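Local coordinates for protein BauA (Acinetobacter baumannii, PDB 6HCP) that serves as the outer-membrane receptor for ferric preacinetobactin and probably carries this iron–siderophore complex into the cell by TonB-dependent transport, at residues L231-G235 with E236-V240; I325-S328 with T329-S333; S659-V662 with E663-P666; F356-G359 with S360-H363; D79-E82 with V83-T87. All coordinates share one frame; numbering follows the deposited sequence. Where two conformers were deposited one is given.

Contact 1: residues L231-G235 with E236-V240; sequences LDWQG and ENARV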
loop_
_atom_site.group_PDB
_atom_site.type_symbol
_atom_site.label_atom_id
_atom_site.label_comp_id
_atom_site.label_asym_id
_atom_site.label_seq_id
_atom_site.Cartn_x
_atom_site.Cartn_y
_atom_site.Cartn_z
ATOM N N LEU A 231 -41.442 10.877 -11.996
ATOM C CA LEU A 231 -42.575 10.762 -12.937
ATOM C C LEU A 231 -42.664 12.046 -13.750
ATOM O O LEU A 231 -42.505 13.136 -13.215
ATOM C CB LEU A 231 -43.886 10.546 -12.183
ATOM C CG LEU A 231 -43.862 9.491 -11.085
ATOM C CD1 LEU A 231 -45.154 9.519 -10.283
ATOM C CD2 LEU A 231 -43.619 8.110 -11.667
ATOM N N ASP A 232 -43.023 11.920 -15.023
ATOM C CA ASP A 232 -43.243 13.086 -15.822
ATOM C C ASP A 232 -44.359 12.831 -16.845
ATOM O O ASP A 232 -44.617 11.686 -17.257
ATOM C CB ASP A 232 -41.973 13.535 -16.536
ATOM C CG ASP A 232 -41.605 12.666 -17.730
ATOM O OD1 ASP A 232 -41.037 11.593 -17.493
ATOM O OD2 ASP A 232 -41.707 13.170 -18.878
ATOM N N TRP A 233 -45.019 13.926 -17.220
ATOM C CA TRP A 233 -45.992 13.969 -18.321
ATOM C C TRP A 233 -45.665 15.158 -19.220
ATOM O O TRP A 233 -45.538 16.289 -18.747
ATOM C CB TRP A 233 -47.425 14.036 -17.781
ATOM C CG TRP A 233 -48.424 14.386 -18.841
ATOM C CD1 TRP A 233 -48.839 13.583 -19.864
ATOM C CD2 TRP A 233 -49.046 15.666 -19.064
ATOM N NE1 TRP A 233 -49.684 14.267 -20.696
ATOM C CE2 TRP A 233 -49.847 15.541 -20.222
ATOM C CE3 TRP A 233 -49.035 16.893 -18.389
ATOM C CZ2 TRP A 233 -50.604 16.596 -20.727
ATOM C CZ3 TRP A 233 -49.802 17.932 -18.877
ATOM C CH2 TRP A 233 -50.571 17.785 -20.034
ATOM N N GLN A 234 -45.418 14.875 -20.500
ATOM C CA GLN A 234 -45.144 15.893 -21.494
ATOM C C GLN A 234 -46.392 16.066 -22.368
ATOM O O GLN A 234 -46.723 15.181 -23.148
ATOM C CB GLN A 234 -43.968 15.526 -22.395
ATOM C CG GLN A 234 -42.714 15.112 -21.648
ATOM C CD GLN A 234 -42.203 16.203 -20.736
ATOM O OE1 GLN A 234 -42.032 17.357 -21.131
ATOM N NE2 GLN A 234 -42.003 15.839 -19.483
ATOM N N GLY A 235 -47.088 17.190 -22.193
ATOM C CA GLY A 235 -48.221 17.565 -23.028
ATOM C C GLY A 235 -47.788 18.501 -24.135
ATOM O O GLY A 235 -46.609 18.855 -24.237
ATOM N N GLU A 236 -48.751 18.932 -24.954
ATOM C CA GLU A 236 -48.458 19.798 -26.088
ATOM C C GLU A 236 -48.012 21.176 -25.590
ATOM O O GLU A 236 -47.030 21.735 -26.081
ATOM C CB GLU A 236 -49.692 19.939 -26.978
ATOM C CG GLU A 236 -49.389 20.604 -28.304
ATOM C CD GLU A 236 -50.584 20.695 -29.237
ATOM O OE1 GLU A 236 -51.547 19.920 -29.039
ATOM O OE2 GLU A 236 -50.555 21.549 -30.143
ATOM N N ASN A 237 -48.767 21.725 -24.637
ATOM C CA ASN A 237 -48.539 23.087 -24.147
ATOM C C ASN A 237 -48.346 23.096 -22.623
ATOM O O ASN A 237 -48.357 24.149 -22.006
ATOM C CB ASN A 237 -49.699 24.009 -24.528
ATOM C CG ASN A 237 -49.799 24.198 -26.025
ATOM O OD1 ASN A 237 -50.834 23.900 -26.615
ATOM N ND2 ASN A 237 -48.682 24.521 -26.656
ATOM N N ALA A 238 -48.228 21.913 -22.020
ATOM C CA ALA A 238 -48.131 21.775 -20.579
ATOM C C ALA A 238 -47.239 20.570 -20.248
ATOM O O ALA A 238 -47.133 19.622 -21.045
ATOM C CB ALA A 238 -49.508 21.634 -19.979
ATOM N N ARG A 239 -46.623 20.608 -19.061
ATOM C CA ARG A 239 -45.709 19.546 -18.583
ATOM C C ARG A 239 -45.829 19.450 -17.061
ATOM O O ARG A 239 -46.035 20.464 -16.385
ATOM C CB ARG A 239 -44.272 19.874 -18.986
ATOM C CG ARG A 239 -44.049 19.935 -20.487
ATOM C CD ARG A 239 -42.775 20.672 -20.835
ATOM N NE ARG A 239 -42.859 22.064 -20.457
ATOM C CZ ARG A 239 -43.490 22.998 -21.158
ATOM N NH1 ARG A 239 -43.435 24.256 -20.763
ATOM N NH2 ARG A 239 -44.127 22.682 -22.273
ATOM N N VAL A 240 -45.771 18.226 -16.532
ATOM C CA VAL A 240 -45.777 17.994 -15.088
ATOM C C VAL A 240 -44.644 17.022 -14.736
ATOM O O VAL A 240 -44.402 16.067 -15.465
ATOM C CB VAL A 240 -47.121 17.449 -14.593
ATOM C CG1 VAL A 240 -47.078 17.129 -13.113
ATOM C CG2 VAL A 240 -48.249 18.425 -14.909
HETATM O O HOH W 1 -44.403 19.922 -23.562
#

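Contact 2: residues I325-S328 with T329-S333; sequences ITSS and TGTLS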
loop_
_atom_site.group_PDB
_atom_site.type_symbol
_atom_site.label_atom_id
_atom_site.label_comp_id
_atom_site.label_asym_id
_atom_site.label_seq_id
_atom_site.Cartn_x
_atom_site.Cartn_y
_atom_site.Cartn_z
ATOM N N ILE A 325 -8.533 17.740 23.754
ATOM C CA ILE A 325 -7.159 17.294 23.966
ATOM C C ILE A 325 -6.543 18.122 25.099
ATOM O O ILE A 325 -6.359 19.345 24.974
ATOM C CB ILE A 325 -6.325 17.387 22.678
ATOM C CG1 ILE A 325 -6.900 16.505 21.571
ATOM C CG2 ILE A 325 -4.848 17.072 22.954
ATOM C CD1 ILE A 325 -6.203 16.656 20.238
ATOM N N THR A 326 -6.247 17.457 26.218
ATOM C CA THR A 326 -5.849 18.146 27.439
ATOM C C THR A 326 -4.360 17.994 27.745
ATOM O O THR A 326 -3.885 18.623 28.677
ATOM C CB THR A 326 -6.656 17.674 28.649
ATOM O OG1 THR A 326 -6.400 16.285 28.843
ATOM C CG2 THR A 326 -8.140 17.911 28.469
ATOM N N SER A 327 -3.628 17.219 26.936
ATOM C CA SER A 327 -2.163 17.131 27.101
ATOM C C SER A 327 -1.485 16.879 25.754
ATOM O O SER A 327 -2.039 16.211 24.885
ATOM C CB SER A 327 -1.776 16.064 28.113
ATOM O OG SER A 327 -0.358 15.918 28.167
ATOM N N SER A 328 -0.224 17.302 25.645
ATOM C CA SER A 328 0.596 16.976 24.488
ATOM C C SER A 328 0.935 15.481 24.453
ATOM O O SER A 328 1.379 14.965 23.421
ATOM C CB SER A 328 1.853 17.815 24.484
ATOM O OG SER A 328 2.629 17.535 25.637
ATOM N N THR A 329 0.665 14.753 25.538
ATOM C CA THR A 329 0.845 13.297 25.511
ATOM C C THR A 329 -0.308 12.625 24.751
ATOM O O THR A 329 -0.275 11.411 24.530
ATOM C CB THR A 329 0.937 12.691 26.920
ATOM O OG1 THR A 329 -0.311 12.913 27.585
ATOM C CG2 THR A 329 2.070 13.258 27.747
ATOM N N GLY A 330 -1.400 13.362 24.520
ATOM C CA GLY A 330 -2.537 12.854 23.767
ATOM C C GLY A 330 -3.780 12.600 24.606
ATOM O O GLY A 330 -4.779 12.110 24.084
ATOM N N THR A 331 -3.761 12.993 25.883
ATOM C CA THR A 331 -4.924 12.817 26.754
ATOM C C THR A 331 -6.153 13.518 26.146
ATOM O O THR A 331 -6.078 14.666 25.717
ATOM C CB THR A 331 -4.643 13.327 28.173
ATOM O OG1 THR A 331 -3.432 12.710 28.628
ATOM C CG2 THR A 331 -5.793 13.019 29.113
ATOM N N LEU A 332 -7.266 12.793 26.110
ATOM C CA LEU A 332 -8.534 13.250 25.549
ATOM C C LEU A 332 -9.637 13.093 26.600
ATOM O O LEU A 332 -9.785 12.049 27.209
ATOM C CB LEU A 332 -8.871 12.442 24.293
ATOM C CG LEU A 332 -10.067 12.940 23.485
ATOM C CD1 LEU A 332 -9.722 14.231 22.770
ATOM C CD2 LEU A 332 -10.543 11.896 22.489
ATOM N N SER A 333 -10.388 14.174 26.814
ATOM C CA SER A 333 -11.518 14.204 27.732
ATOM C C SER A 333 -12.788 14.449 26.916
ATOM O O SER A 333 -12.919 15.501 26.281
ATOM C CB SER A 333 -11.313 15.285 28.782
ATOM O OG SER A 333 -12.421 15.335 29.662
#

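Contact 3: residues S659-V662 with E663-P666; sequences STKV and EDHP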
loop_
_atom_site.group_PDB
_atom_site.type_symbol
_atom_site.label_atom_id
_atom_site.label_comp_id
_atom_site.label_asym_id
_atom_site.label_seq_id
_atom_site.Cartn_x
_atom_site.Cartn_y
_atom_site.Cartn_z
ATOM N N SER A 659 -15.007 -0.838 -19.496
ATOM C CA SER A 659 -16.352 -0.881 -20.070
ATOM C C SER A 659 -16.358 -1.798 -21.298
ATOM O O SER A 659 -15.519 -1.655 -22.184
ATOM C CB SER A 659 -16.836 0.500 -20.418
ATOM O OG SER A 659 -16.087 1.041 -21.493
ATOM N N THR A 660 -17.282 -2.758 -21.296
ATOM C CA THR A 660 -17.363 -3.776 -22.338
ATOM C C THR A 660 -18.821 -4.220 -22.480
ATOM O O THR A 660 -19.717 -3.604 -21.901
ATOM C CB THR A 660 -16.391 -4.922 -22.019
ATOM O OG1 THR A 660 -16.295 -5.769 -23.161
ATOM C CG2 THR A 660 -16.802 -5.735 -20.814
ATOM N N LYS A 661 -19.049 -5.289 -23.258
ATOM C CA LYS A 661 -20.339 -5.957 -23.323
ATOM C C LYS A 661 -20.160 -7.461 -23.123
ATOM O O LYS A 661 -19.130 -8.018 -23.451
ATOM C CB LYS A 661 -21.021 -5.692 -24.664
ATOM C CG LYS A 661 -21.350 -4.233 -24.916
ATOM C CD LYS A 661 -21.981 -3.990 -26.263
ATOM C CE LYS A 661 -22.022 -2.523 -26.630
ATOM N NZ LYS A 661 -22.917 -2.283 -27.785
ATOM N N VAL A 662 -21.135 -8.062 -22.447
ATOM C CA VAL A 662 -21.233 -9.496 -22.287
ATOM C C VAL A 662 -22.555 -9.933 -22.917
ATOM O O VAL A 662 -23.632 -9.523 -22.449
ATOM C CB VAL A 662 -21.166 -9.907 -20.809
ATOM C CG1 VAL A 662 -21.330 -11.402 -20.644
ATOM C CG2 VAL A 662 -19.884 -9.428 -20.148
ATOM N N GLU A 663 -22.455 -10.621 -24.060
ATOM C CA GLU A 663 -23.613 -11.037 -24.850
ATOM C C GLU A 663 -24.421 -9.800 -25.254
ATOM O O GLU A 663 -25.644 -9.789 -25.134
ATOM C CB GLU A 663 -24.506 -12.007 -24.070
ATOM C CG GLU A 663 -23.748 -13.110 -23.343
ATOM C CD GLU A 663 -23.363 -14.333 -24.167
ATOM O OE1 GLU A 663 -23.646 -14.340 -25.390
ATOM O OE2 GLU A 663 -22.721 -15.249 -23.594
ATOM N N ASP A 664 -23.703 -8.729 -25.602
ATOM C CA ASP A 664 -24.295 -7.467 -26.040
ATOM C C ASP A 664 -24.933 -6.679 -24.874
ATOM O O ASP A 664 -25.495 -5.622 -25.103
ATOM C CB ASP A 664 -25.325 -7.705 -27.149
ATOM C CG ASP A 664 -25.230 -6.677 -28.262
ATOM O OD1 ASP A 664 -24.097 -6.396 -28.695
ATOM O OD2 ASP A 664 -26.275 -6.107 -28.627
ATOM N N HIS A 665 -24.811 -7.146 -23.625
ATOM C CA HIS A 665 -25.233 -6.318 -22.458
ATOM C C HIS A 665 -24.073 -5.455 -21.949
ATOM O O HIS A 665 -23.031 -5.982 -21.557
ATOM C CB HIS A 665 -25.790 -7.213 -21.358
ATOM C CG HIS A 665 -27.077 -7.874 -21.715
ATOM N ND1 HIS A 665 -28.297 -7.394 -21.278
ATOM C CD2 HIS A 665 -27.342 -8.972 -22.457
ATOM C CE1 HIS A 665 -29.259 -8.176 -21.734
ATOM N NE2 HIS A 665 -28.697 -9.158 -22.445
ATOM N N PRO A 666 -24.216 -4.108 -21.913
ATOM C CA PRO A 666 -23.173 -3.240 -21.359
ATOM C C PRO A 666 -22.835 -3.624 -19.912
ATOM O O PRO A 666 -23.726 -3.881 -19.110
ATOM C CB PRO A 666 -23.758 -1.818 -21.449
ATOM C CG PRO A 666 -24.774 -1.916 -22.592
ATOM C CD PRO A 666 -25.312 -3.335 -22.523
#

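Contact 4: residues F356-G359 with S360-H363; sequences FETG and SVKH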
loop_
_atom_site.group_PDB
_atom_site.type_symbol
_atom_site.label_atom_id
_atom_site.label_comp_id
_atom_site.label_asym_id
_atom_site.label_seq_id
_atom_site.Cartn_x
_atom_site.Cartn_y
_atom_site.Cartn_z
ATOM N N PHE A 356 -40.260 39.729 -24.949
ATOM C CA PHE A 356 -40.710 40.808 -25.815
ATOM C C PHE A 356 -39.467 41.488 -26.373
ATOM O O PHE A 356 -38.345 41.181 -25.957
ATOM C CB PHE A 356 -41.631 41.784 -25.067
ATOM C CG PHE A 356 -40.987 42.502 -23.902
ATOM C CD1 PHE A 356 -40.319 43.697 -24.080
ATOM C CD2 PHE A 356 -41.119 42.006 -22.612
ATOM C CE1 PHE A 356 -39.700 44.329 -23.013
ATOM C CE2 PHE A 356 -40.566 42.676 -21.531
ATOM C CZ PHE A 356 -39.830 43.819 -21.737
ATOM N N GLU A 357 -39.663 42.362 -27.370
ATOM C CA GLU A 357 -38.589 43.061 -28.011
ATOM C C GLU A 357 -38.895 44.558 -28.028
ATOM O O GLU A 357 -40.036 44.952 -28.140
ATOM C CB GLU A 357 -38.383 42.553 -29.445
ATOM C CG GLU A 357 -38.327 41.044 -29.515
ATOM C CD GLU A 357 -37.811 40.469 -30.821
ATOM O OE1 GLU A 357 -37.547 41.250 -31.751
ATOM O OE2 GLU A 357 -37.625 39.237 -30.874
ATOM N N THR A 358 -37.855 45.357 -27.792
ATOM C CA THR A 358 -37.911 46.797 -27.916
ATOM C C THR A 358 -36.854 47.218 -28.932
ATOM O O THR A 358 -35.651 47.221 -28.629
ATOM C CB THR A 358 -37.706 47.497 -26.559
ATOM O OG1 THR A 358 -36.408 47.179 -26.053
ATOM C CG2 THR A 358 -38.766 47.113 -25.549
ATOM N N GLY A 359 -37.302 47.500 -30.163
ATOM C CA GLY A 359 -36.383 47.697 -31.272
ATOM C C GLY A 359 -35.511 46.470 -31.474
ATOM O O GLY A 359 -36.018 45.360 -31.503
ATOM N N SER A 360 -34.194 46.667 -31.463
ATOM C CA SER A 360 -33.233 45.584 -31.688
ATOM C C SER A 360 -32.806 44.898 -30.372
ATOM O O SER A 360 -31.824 44.127 -30.357
ATOM C CB SER A 360 -32.027 46.120 -32.394
ATOM O OG SER A 360 -31.290 46.993 -31.540
ATOM N N VAL A 361 -33.509 45.198 -29.268
ATOM C CA VAL A 361 -33.174 44.645 -27.936
ATOM C C VAL A 361 -34.223 43.605 -27.545
ATOM O O VAL A 361 -35.401 43.882 -27.569
ATOM C CB VAL A 361 -33.073 45.758 -26.879
ATOM C CG1 VAL A 361 -32.737 45.193 -25.504
ATOM C CG2 VAL A 361 -32.068 46.812 -27.294
ATOM N N LYS A 362 -33.772 42.375 -27.270
ATOM C CA LYS A 362 -34.634 41.302 -26.867
ATOM C C LYS A 362 -34.675 41.235 -25.328
ATOM O O LYS A 362 -33.650 41.358 -24.670
ATOM C CB LYS A 362 -34.121 39.974 -27.430
ATOM C CG LYS A 362 -34.201 39.843 -28.945
ATOM C CD LYS A 362 -33.691 38.505 -29.446
ATOM C CE LYS A 362 -33.684 38.417 -30.957
ATOM N NZ LYS A 362 -32.578 37.560 -31.448
ATOM N N HIS A 363 -35.863 40.972 -24.798
ATOM C CA HIS A 363 -36.123 40.897 -23.361
ATOM C C HIS A 363 -36.617 39.497 -23.016
ATOM O O HIS A 363 -37.536 38.962 -23.657
ATOM C CB HIS A 363 -37.145 41.959 -22.926
ATOM C CG HIS A 363 -36.688 43.369 -23.090
ATOM N ND1 HIS A 363 -36.457 44.185 -21.999
ATOM C CD2 HIS A 363 -36.511 44.144 -24.194
ATOM C CE1 HIS A 363 -36.121 45.392 -22.421
ATOM N NE2 HIS A 363 -36.056 45.367 -23.771
#

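Contact 5: residues D79-E82 with V83-T87; sequences DITE and VIAAT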
loop_
_atom_site.group_PDB
_atom_site.type_symbol
_atom_site.label_atom_id
_atom_site.label_comp_id
_atom_site.label_asym_id
_atom_site.label_seq_id
_atom_site.Cartn_x
_atom_site.Cartn_y
_atom_site.Cartn_z
ATOM N N ASP A 79 -21.663 10.654 -1.582
ATOM C CA ASP A 79 -22.354 11.847 -1.104
ATOM C C ASP A 79 -22.026 13.008 -2.044
ATOM O O ASP A 79 -21.328 12.831 -3.033
ATOM C CB ASP A 79 -22.020 12.131 0.365
ATOM C CG ASP A 79 -20.571 12.496 0.647
ATOM O OD1 ASP A 79 -19.885 12.932 -0.286
ATOM O OD2 ASP A 79 -20.126 12.278 1.797
ATOM N N ILE A 80 -22.666 14.163 -1.822
ATOM C CA ILE A 80 -22.564 15.258 -2.757
ATOM C C ILE A 80 -21.145 15.838 -2.738
ATOM O O ILE A 80 -20.620 16.222 -3.776
ATOM C CB ILE A 80 -23.631 16.328 -2.466
ATOM C CG1 ILE A 80 -25.038 15.756 -2.660
ATOM C CG2 ILE A 80 -23.383 17.538 -3.342
ATOM C CD1 ILE A 80 -25.262 15.124 -4.023
ATOM N N THR A 81 -20.507 15.816 -1.561
ATOM C CA THR A 81 -19.127 16.327 -1.413
ATOM C C THR A 81 -18.189 15.615 -2.398
ATOM O O THR A 81 -17.332 16.234 -3.019
ATOM C CB THR A 81 -18.616 16.137 0.022
ATOM O OG1 THR A 81 -19.488 16.845 0.906
ATOM C CG2 THR A 81 -17.200 16.640 0.193
ATOM N N GLU A 82 -18.352 14.294 -2.504
ATOM C CA GLU A 82 -17.490 13.443 -3.343
ATOM C C GLU A 82 -17.732 13.721 -4.827
ATOM O O GLU A 82 -16.911 13.338 -5.651
ATOM C CB GLU A 82 -17.735 11.967 -3.026
ATOM C CG GLU A 82 -17.157 11.579 -1.682
ATOM C CD GLU A 82 -17.296 10.119 -1.286
ATOM O OE1 GLU A 82 -17.657 9.287 -2.141
ATOM O OE2 GLU A 82 -16.991 9.822 -0.126
ATOM N N VAL A 83 -18.832 14.413 -5.160
ATOM C CA VAL A 83 -19.037 14.894 -6.502
ATOM C C VAL A 83 -18.391 16.270 -6.686
ATOM O O VAL A 83 -17.718 16.514 -7.683
ATOM C CB VAL A 83 -20.535 14.945 -6.866
ATOM C CG1 VAL A 83 -20.721 15.405 -8.293
ATOM C CG2 VAL A 83 -21.229 13.609 -6.643
ATOM N N ILE A 84 -18.744 17.231 -5.822
ATOM C CA ILE A 84 -18.493 18.645 -6.157
ATOM C C ILE A 84 -17.103 19.116 -5.703
ATOM O O ILE A 84 -16.619 20.134 -6.211
ATOM C CB ILE A 84 -19.598 19.563 -5.602
ATOM C CG1 ILE A 84 -19.598 19.601 -4.070
ATOM C CG2 ILE A 84 -20.937 19.140 -6.185
ATOM C CD1 ILE A 84 -20.561 20.626 -3.479
ATOM N N ALA A 85 -16.485 18.445 -4.732
ATOM C CA ALA A 85 -15.230 18.932 -4.160
ATOM C C ALA A 85 -14.010 18.314 -4.858
ATOM O O ALA A 85 -12.904 18.778 -4.667
ATOM C CB ALA A 85 -15.173 18.663 -2.673
ATOM N N ALA A 86 -14.196 17.222 -5.593
ATOM C CA ALA A 86 -13.028 16.423 -6.021
ATOM C C ALA A 86 -12.094 17.269 -6.907
ATOM O O ALA A 86 -10.893 17.247 -6.731
ATOM C CB ALA A 86 -13.489 15.165 -6.715
ATOM N N THR A 87 -12.648 18.021 -7.858
ATOM C CA THR A 87 -11.835 18.747 -8.825
ATOM C C THR A 87 -11.995 20.268 -8.735
ATOM O O THR A 87 -11.412 20.985 -9.543
ATOM C CB THR A 87 -12.140 18.277 -10.256
ATOM O OG1 THR A 87 -13.535 18.422 -10.553
ATOM C CG2 THR A 87 -11.713 16.837 -10.434
#

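Contact 1: residues L231-G235 with E236-V240
A238 O draws in G235 N at 2.7 Å, but the angle of 135° at the hydrogen shows a bent bond, formed where the chain tightens into the tip of a beta hairpin at E236 and N237. The same A238 O lies over one face of the W233 indole, 3.8 Å from CZ3, so the ring roofs the turn-closing bond. W233 gets there because its CG is trans to the backbone N (chi1 167°). A238 CB reaches the same W233 CZ3 at 3.9 Å, while V240 CG2 meets W233 CE3 at the ring edge, also at 3.9 Å.

Behind the tip, W233 and V240 form a hydrogen-bonded antiparallel pair, with W233 N to V240 O at 2.8 Å and a nearly straight return bond from V240 N to W233 O; both donors lie in the carbonyl planes. V240 O also takes a CA-H contact from D232. On the other face Q234 OE1 rests against R239 CG at 3.3 Å, and Q234 NE2 turns back to donate to D232 OD2 at 2.8 Å. A water joins G235 O to R239 NH2. Charge on this face is paired: D232 with R195, and R239 with both D297 and E295, which could hold the guanidinium in place.

The hairpin connects strands 221-234 and 238-252 of the barrel. W233 meets the ring of F202 on one flank, and A238 and V240 touch Y296 and I292 of strand 282-297 on the other.

Contact 2: residues I325-S328 with T329-S333
I325 sets its CG1 branch against L332 CD1 at 3.8 Å, the two chains slanting over one another on the face they share as a non-hydrogen-bonded antiparallel pair. One residue further along, T326 OG1 touches T331 CG2 at 3.3 Å; the hydroxyl reaches it by standing between the backbone N and carbonyl carbon (chi1 62°). A backbone bond from T326 N to T331 O, 2.8 Å long, ties these residues together, with the donor tilted from the carbonyl plane.

The chain then reverses in a type I beta turn from S327 to G330, closed by G330 N to S327 O at 2.9 Å. G330 has a phi of 110°, at which a CB would be pressed against the preceding carbonyl oxygen. In one of the two conformers of S327, OG accepts from T329 N at 3.1 Å in an almost straight bond, which makes an ST turn; because the second conformer exists, this bond may be only partly populated.

Outside the segments, V258 packs on I325 and L332, T329 O accepts from N394, and S328 O accepts from N399 of the second subunit. The chemistry thus divides: aliphatic branches fill the base near V258, whereas hydroxyls and carbonyls crowd the tip. That tip is not fully satisfied, since S327 N is buried by the turn without a partner in the model, a probable small cost of the tight reversal.

Contact 3: residues S659-V662 with E663-P666
V662 and H665 are the first and last residues of a type I' beta turn with E663 and D664 at its corners, which makes this a two-residue beta hairpin linking barrel strands 645-662 and 665-674. The evidence lies in the two corner residues, both with positive phi (59° and 73°), and in a reciprocal pair of bonds: V662 N to H665 O at 3.0 Å and H665 N to V662 O at 2.9 Å. The second donor stands above the carbonyl plane of V662.

Side-chain torsions sort the groups. V662 holds CG1 opposite the backbone N (chi1 178°), which brings that methyl within 4.0 Å of E663 CG; the glutamate then folds at its second torsion and leads its carboxylate off. K661 runs fully extended beyond CG beside D664, both pointing the same way. Its CD passes D664 OD1 at 4.0 Å, but NZ remains 4.4 Å from OD1, too far for a salt bridge; a mild electrostatic attraction is all the geometry supports. H665 presents its ring edge to V662 O, and the nearest side-chain atom to V662 O is H665 CB, at 3.3 Å, while ND1 bonds to the backbone O of D705 and the ring meets Y704.

V662 also packs on I572 of the third subunit, and a bound detergent molecule touches K661 and V662. T660 OG1 hydrogen-bonds Q621 O, in the turn before strand 622-637. At the base, H665 O also receives a CA-H contact from K661, its CA 3.2 Å from that oxygen.

Contact 4: residues F356-G359 with S360-H363
F356 lays its ring over H363 in an offset stack at the base of a two-residue beta hairpin, whose type II' turn runs from T358 to V361. The ring centroids are 4.3 Å apart and the planes 17° from parallel. The overlap is displaced: H363 CB stands over the middle of the phenyl face, 3.5 Å from its centroid, while F356 CE1 sits over the rim of the imidazole, 3.2 Å from CG. A chi1 of 62° folds the F356 ring in across the partner strand.

T358 crosses H363 at about a right angle. Its OG1 lies at the imidazole edge and bonds NE2 at 2.9 Å, with the donor undetermined, and its CG2 meets the phenyl edge. Since ND1 bonds to D427 OD2 on the next strand, both imidazole nitrogens are engaged, which would restrain the ring's rotation.

On the other face E357 and K362 lie side by side, in contact through E357 OE2 and K362 CG at 4.0 Å without an ion pair; K362 NZ instead makes a long, weak pair with D434. V361 leans on L429 and F431 of strand 412-431. Several of these residues also touch a crystal neighbour, so their side-chain placement may owe something to the lattice. At the turn, V361 N reaches T358 O at 3.0 Å from above the carbonyl plane.

Contact 5: residues D79-E82 with V83-T87
V83 and I80 share the largest part of this contact, in the short helix around 81-84 of the plug domain. V83 lies against the preceding turn: its CB is 3.3 Å from I80 O and its CG2 3.7 Å from D79 O. I80 O itself accepts two backbone bonds. I84 N approaches in the alpha-helical i to i+4 manner at 3.0 Å, nearly in line with the carbonyl, whereas V83 N comes at 2.9 Å from well above the carbonyl plane, with only 138° at the hydrogen, as in a tighter i to i+3 turn. One carbonyl thus serves both an i+3 and an i+4 donor.

I80 and I84 meet through their CG2 methyls, 4.1 Å apart. With chi1 at 67°, I84 swings CG1 in beside I80 O. Both isoleucines continue onto the plug sheet, touching V161 of strand 159-165, while V83 and I84 share V138 of strand 135-142; V83 also meets I72 of helix 69-75. The short helix is thereby set between the sheet and helix 69-75.

T81 accepts A85 N on its carbonyl and rests CG2 near A85 CB, with OG1 hydrogen-bonded to E102. E82 sends OE1 back to K78 N. A85 O accepts from K610 of the barrel, one direct bond between plug and wall. The lead-in to the helix is secured by a capping bond: D79 OD1 receives E82 N at 3.0 Å.

In the fold
Contact 5, first along the chain, lies in the plug about 9 Å from the chain's centre; contacts 1, 2, 4 and 3 follow in that order, all in the barrel domain and 30 to 38 Å from the centre. Contacts 1, 3 and 4 are tight turns joining adjacent antiparallel strands, the short connections expected on the periplasmic side of a TonB-dependent receptor. Contact 2 is on the opposite side of the centre from contacts 1 and 4, consistent with an extracellular loop. Strand 331-358 starts in contact 2 and ends in contact 4, their centres about 69 Å apart, so one strand spans the wall. No two contacts touch; they sample both barrel rims and the enclosed plug.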